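Long-range contact in uncharacterized protein (Bacteroides caccae, PDB 4L7A), which is of unknown function but is probably a zinc-dependent metallopeptidase: residues K154-K162 with P195-T203. Residues are numbered along the deposited sequence; the frame is centred on the assembly and turned at random.
Sequences KNYPVDYDK and PSEDIAEVT
Tyr-156 lays one face of its ring against the side chain of Ile-199. The CG2 methyl of Ile-199 stands 4.0 Å from the centroid of the Tyr-156 ring, 21° off the normal, in a CH-pi contact, while Ile-199 CD1 reaches back along the residue to Tyr-156 CB at 3.7 Å. At the far end of the ring the hydroxyl turns to its own segment: Tyr-156 OH donates over 2.7 Å to the syn lone pair of Asp-161 OD1, which lies at the edge of the ring and in its plane, tying the loop back on itself.

A type I beta turn from Pro-157 to Tyr-160 brings the chain round to face helix 195-208 a second time. With CG opposite its backbone N (chi1 -172°), Tyr-160 reaches across as a knob into the hole formed by Pro-195, Asp-198, Ile-199 and Val-202. Ile-199 CB lies over one face, 3.6 Å from Tyr-160 CZ, and the single side chain of Ile-199 thus serves both tyrosine rings. Tyr-160 OH donates to Asp-198 OD1 at 2.8 Å, approaching from above the carboxylate plane, and Val-202 CG2 packs on the same hydroxyl. The other carboxylate oxygen, OD2, is held by Tyr-168 and Lys-232. A phenylalanine in place of Tyr-160 would probably keep the ring packing but leave buried Asp-198 OD1 without this donor.

Next comes Asp-161, whose carboxylate crosses the Pro-195 ring at the first turn of the helix, with OD1 3.1 Å from Pro-195 CB.

Deeper in, Glu-201 bonds His-144, the first histidine of the HExxH motif on helix 131-153. The loop packs on helix 195-208, whose pairing with the HExxH helix is consistent with the thermolysin-like, gluzincin arrangement of clan MA metallopeptidases.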
ATOM      1  N   LYS A 154      14.429  -6.361   9.730  1.00 25.76           N
ATOM      2  CA  LYS A 154      15.277  -5.545  10.598  1.00 25.28           C
ATOM      3  C   LYS A 154      14.425  -4.850  11.639  1.00 24.46           C
ATOM      4  O   LYS A 154      13.709  -3.871  11.339  1.00 20.96           O
ATOM      5  CB  LYS A 154      16.087  -4.535   9.786  1.00 26.94           C
ATOM      6  CG  LYS A 154      17.063  -5.164   8.855  1.00 27.94           C
ATOM      7  CD  LYS A 154      17.864  -4.145   8.117  1.00 28.65           C
ATOM      8  CE  LYS A 154      18.566  -4.838   6.991  1.00 30.50           C
ATOM      9  NZ  LYS A 154      19.398  -3.897   6.300  1.00 32.71           N
ATOM     10  N   ASN A 155      14.497  -5.345  12.868  1.00 24.83           N
ATOM     11  CA  ASN A 155      13.603  -4.881  13.905  1.00 25.93           C
ATOM     12  C   ASN A 155      13.719  -3.380  14.152  1.00 25.26           C
ATOM     13  O   ASN A 155      14.833  -2.833  14.125  1.00 24.76           O
ATOM     14  CB  ASN A 155      13.853  -5.661  15.178  1.00 28.26           C
ATOM     15  CG  ASN A 155      13.330  -7.097  15.067  1.00 30.27           C
ATOM     16  OD1 ASN A 155      12.651  -7.490  14.095  1.00 31.14           O
ATOM     17  ND2 ASN A 155      13.663  -7.883  16.039  1.00 31.16           N
ATOM     18  N   TYR A 156      12.587  -2.722  14.400  1.00 23.99           N
ATOM     19  CA  TYR A 156      12.589  -1.295  14.686  1.00 26.02           C
ATOM     20  C   TYR A 156      13.046  -1.086  16.139  1.00 28.71           C
ATOM     21  O   TYR A 156      13.045  -2.045  16.903  1.00 29.41           O
ATOM     22  CB  TYR A 156      11.213  -0.655  14.392  1.00 26.28           C
ATOM     23  CG  TYR A 156      10.056  -1.184  15.236  1.00 26.37           C
ATOM     24  CD1 TYR A 156       9.875  -0.704  16.521  1.00 25.70           C
ATOM     25  CD2 TYR A 156       9.167  -2.157  14.761  1.00 25.13           C
ATOM     26  CE1 TYR A 156       8.898  -1.155  17.285  1.00 25.54           C
ATOM     27  CE2 TYR A 156       8.173  -2.652  15.580  1.00 25.14           C
ATOM     28  CZ  TYR A 156       8.049  -2.118  16.822  1.00 25.42           C
ATOM     29  OH  TYR A 156       7.079  -2.502  17.689  1.00 27.01           O
ATOM     30  N   PRO A 157      13.424   0.165  16.533  1.00 30.21           N
ATOM     31  CA  PRO A 157      13.869   0.388  17.937  1.00 30.86           C
ATOM     32  C   PRO A 157      12.832   0.090  18.996  1.00 28.91           C
ATOM     33  O   PRO A 157      11.712   0.543  18.904  1.00 28.41           O
ATOM     34  CB  PRO A 157      14.256   1.869  17.962  1.00 31.77           C
ATOM     35  CG  PRO A 157      14.546   2.198  16.536  1.00 31.31           C
ATOM     36  CD  PRO A 157      13.517   1.419  15.760  1.00 30.04           C
ATOM     37  N   VAL A 158      13.230  -0.687  19.995  1.00 29.44           N
ATOM     38  CA  VAL A 158      12.324  -1.089  21.048  1.00 30.83           C
ATOM     39  C   VAL A 158      11.757   0.108  21.771  1.00 29.46           C
ATOM     40  O   VAL A 158      10.650   0.037  22.288  1.00 31.03           O
ATOM     41  CB  VAL A 158      12.992  -2.042  22.089  1.00 34.05           C
ATOM     42  CG1 VAL A 158      13.428  -3.318  21.405  1.00 35.20           C
ATOM     43  CG2 VAL A 158      14.186  -1.390  22.794  1.00 34.40           C
ATOM     44  N   ASP A 159      12.496   1.203  21.816  1.00 28.35           N
ATOM     45  CA  ASP A 159      11.963   2.412  22.464  1.00 29.21           C
ATOM     46  C   ASP A 159      10.676   2.986  21.829  1.00 26.30           C
ATOM     47  O   ASP A 159       9.971   3.715  22.497  1.00 26.10           O
ATOM     48  CB  ASP A 159      13.030   3.501  22.537  1.00 31.77           C
ATOM     49  CG  ASP A 159      14.105   3.234  23.608  1.00 34.75           C
ATOM     50  OD1 ASP A 159      13.986   2.318  24.470  1.00 35.61           O
ATOM     51  OD2 ASP A 159      15.076   3.994  23.579  1.00 37.64           O
ATOM     52  N   TYR A 160      10.347   2.635  20.582  1.00 24.14           N
ATOM     53  CA  TYR A 160       9.118   3.113  19.938  1.00 23.23           C
ATOM     54  C   TYR A 160       7.939   2.686  20.760  1.00 23.94           C
ATOM     55  O   TYR A 160       6.985   3.466  20.955  1.00 21.94           O
ATOM     56  CB  TYR A 160       8.959   2.559  18.501  1.00 23.44           C
ATOM     57  CG  TYR A 160       7.830   3.150  17.732  1.00 23.33           C
ATOM     58  CD1 TYR A 160       6.543   2.672  17.882  1.00 24.45           C
ATOM     59  CD2 TYR A 160       8.042   4.189  16.833  1.00 22.87           C
ATOM     60  CE1 TYR A 160       5.498   3.251  17.171  1.00 23.94           C
ATOM     61  CE2 TYR A 160       7.039   4.737  16.113  1.00 22.05           C
ATOM     62  CZ  TYR A 160       5.771   4.288  16.285  1.00 23.69           C
ATOM     63  OH  TYR A 160       4.768   4.867  15.562  1.00 23.21           O
ATOM     64  N   ASP A 161       8.002   1.447  21.223  1.00 24.73           N
ATOM     65  CA  ASP A 161       6.923   0.846  21.962  1.00 26.98           C
ATOM     66  C   ASP A 161       6.598   1.582  23.228  1.00 29.17           C
ATOM     67  O   ASP A 161       5.465   1.532  23.680  1.00 30.74           O
ATOM     68  CB  ASP A 161       7.286  -0.580  22.329  1.00 29.02           C
ATOM     69  CG  ASP A 161       7.368  -1.498  21.121  1.00 29.34           C
ATOM     70  OD1 ASP A 161       7.267  -1.074  19.969  1.00 32.32           O
ATOM     71  OD2 ASP A 161       7.575  -2.694  21.297  1.00 35.49           O
ATOM     72  N   LYS A 162       7.568   2.258  23.825  1.00 30.09           N
ATOM     73  CA  LYS A 162       7.304   2.941  25.085  1.00 35.45           C
ATOM     74  C   LYS A 162       6.564   4.249  24.912  1.00 34.94           C
ATOM     75  O   LYS A 162       5.909   4.713  25.854  1.00 34.12           O
ATOM     76  CB  LYS A 162       8.605   3.314  25.803  1.00 38.01           C
ATOM     77  CG  LYS A 162       9.432   2.153  26.199  1.00 41.86           C
ATOM     78  CD  LYS A 162      10.688   2.686  26.856  1.00 46.07           C
ATOM     79  CE  LYS A 162      11.611   1.575  27.272  1.00 48.74           C
ATOM     80  NZ  LYS A 162      12.766   2.209  27.979  1.00 52.72           N
ATOM     81  N   PRO A 195       1.893  -1.487  19.269  1.00 24.53           N
ATOM     82  CA  PRO A 195       3.040  -0.777  18.698  1.00 24.76           C
ATOM     83  C   PRO A 195       3.439  -1.229  17.305  1.00 24.69           C
ATOM     84  O   PRO A 195       3.816  -0.393  16.492  1.00 24.22           O
ATOM     85  CB  PRO A 195       4.193  -1.076  19.697  1.00 25.67           C
ATOM     86  CG  PRO A 195       3.536  -1.439  20.935  1.00 24.89           C
ATOM     87  CD  PRO A 195       2.199  -2.012  20.615  1.00 24.51           C
ATOM     88  N   SER A 196       3.409  -2.526  17.013  1.00 24.31           N
ATOM     89  CA  SER A 196       3.846  -2.976  15.653  1.00 23.84           C
ATOM     90  C   SER A 196       2.903  -2.427  14.540  1.00 21.71           C
ATOM     91  O   SER A 196       3.340  -2.101  13.441  1.00 19.47           O
ATOM     92  CB  SER A 196       3.906  -4.501  15.579  1.00 24.95           C
ATOM     93  OG  SER A 196       2.583  -4.972  15.803  1.00 27.22           O
ATOM     94  N   GLU A 197       1.619  -2.290  14.830  1.00 21.87           N
ATOM     95  CA  GLU A 197       0.703  -1.652  13.881  1.00 21.91           C
ATOM     96  C   GLU A 197       0.858  -0.124  13.828  1.00 20.36           C
ATOM     97  O   GLU A 197       0.716   0.495  12.753  1.00 20.90           O
ATOM     98  CB  GLU A 197      -0.751  -2.097  14.077  1.00 23.30           C
ATOM     99  CG  GLU A 197      -1.032  -3.411  13.331  1.00 27.15           C
ATOM    100  CD  GLU A 197      -0.244  -4.533  13.897  1.00 30.20           C
ATOM    101  OE1 GLU A 197      -0.551  -4.886  15.065  1.00 34.24           O
ATOM    102  OE2 GLU A 197       0.719  -5.004  13.225  1.00 34.73           O
ATOM    103  N   ASP A 198       1.183   0.469  14.973  1.00 20.11           N
ATOM    104  CA  ASP A 198       1.412   1.909  15.113  1.00 20.14           C
ATOM    105  C   ASP A 198       2.546   2.347  14.166  1.00 19.58           C
ATOM    106  O   ASP A 198       2.360   3.209  13.313  1.00 19.91           O
ATOM    107  CB  ASP A 198       1.721   2.232  16.587  1.00 21.01           C
ATOM    108  CG  ASP A 198       1.875   3.707  16.884  1.00 21.71           C
ATOM    109  OD1 ASP A 198       2.044   4.543  15.978  1.00 24.82           O
ATOM    110  OD2 ASP A 198       1.798   4.044  18.082  1.00 22.13           O
ATOM    111  N   ILE A 199       3.679   1.714  14.247  1.00 19.34           N
ATOM    112  CA  ILE A 199       4.745   2.121  13.402  1.00 20.12           C
ATOM    113  C   ILE A 199       4.464   1.828  11.887  1.00 19.88           C
ATOM    114  O   ILE A 199       4.833   2.654  11.034  1.00 20.58           O
ATOM    115  CB  ILE A 199       6.071   1.581  13.891  1.00 21.37           C
ATOM    116  CG1 ILE A 199       7.181   2.194  13.055  1.00 22.56           C
ATOM    117  CG2 ILE A 199       6.112   0.027  13.925  1.00 22.38           C
ATOM    118  CD1 ILE A 199       8.574   1.847  13.542  1.00 24.70           C
ATOM    119  N   ALA A 200       3.773   0.727  11.547  1.00 18.21           N
ATOM    120  CA  ALA A 200       3.404   0.485  10.163  1.00 16.70           C
ATOM    121  C   ALA A 200       2.440   1.580   9.647  1.00 17.05           C
ATOM    122  O   ALA A 200       2.553   1.999   8.505  1.00 16.51           O
ATOM    123  CB  ALA A 200       2.770  -0.919   9.957  1.00 17.60           C
ATOM    124  N   GLU A 201       1.542   2.050  10.520  1.00 17.05           N
ATOM    125  CA  GLU A 201       0.585   3.105  10.177  1.00 18.30           C
ATOM    126  C   GLU A 201       1.244   4.460  10.024  1.00 17.54           C
ATOM    127  O   GLU A 201       0.897   5.210   9.108  1.00 16.10           O
ATOM    128  CB  GLU A 201      -0.518   3.206  11.213  1.00 18.63           C
ATOM    129  CG  GLU A 201      -1.565   2.054  11.160  1.00 20.54           C
ATOM    130  CD  GLU A 201      -2.468   2.177   9.926  1.00 22.75           C
ATOM    131  OE1 GLU A 201      -3.460   2.932  10.029  1.00 25.63           O
ATOM    132  OE2 GLU A 201      -2.165   1.572   8.865  1.00 22.41           O
ATOM    133  N   VAL A 202       2.176   4.791  10.909  1.00 18.09           N
ATOM    134  CA  VAL A 202       2.871   6.065  10.787  1.00 18.90           C
ATOM    135  C   VAL A 202       3.567   6.090   9.449  1.00 18.79           C
ATOM    136  O   VAL A 202       3.449   7.019   8.706  1.00 19.43           O
ATOM    137  CB  VAL A 202       3.815   6.302  11.969  1.00 21.42           C
ATOM    138  CG1 VAL A 202       4.736   7.494  11.702  1.00 21.46           C
ATOM    139  CG2 VAL A 202       3.019   6.525  13.226  1.00 21.07           C
ATOM    140  N   THR A 203       4.264   5.024   9.102  1.00 19.74           N
ATOM    141  CA  THR A 203       4.981   4.931   7.838  1.00 18.89           C
ATOM    142  C   THR A 203       4.056   5.032   6.620  1.00 17.73           C
ATOM    143  O   THR A 203       4.298   5.814   5.691  1.00 17.29           O
ATOM    144  CB  THR A 203       5.742   3.562   7.756  1.00 20.24           C
ATOM    145  OG1 THR A 203       6.544   3.343   8.928  1.00 20.61           O
ATOM    146  CG2 THR A 203       6.637   3.511   6.523  1.00 21.14           C
TER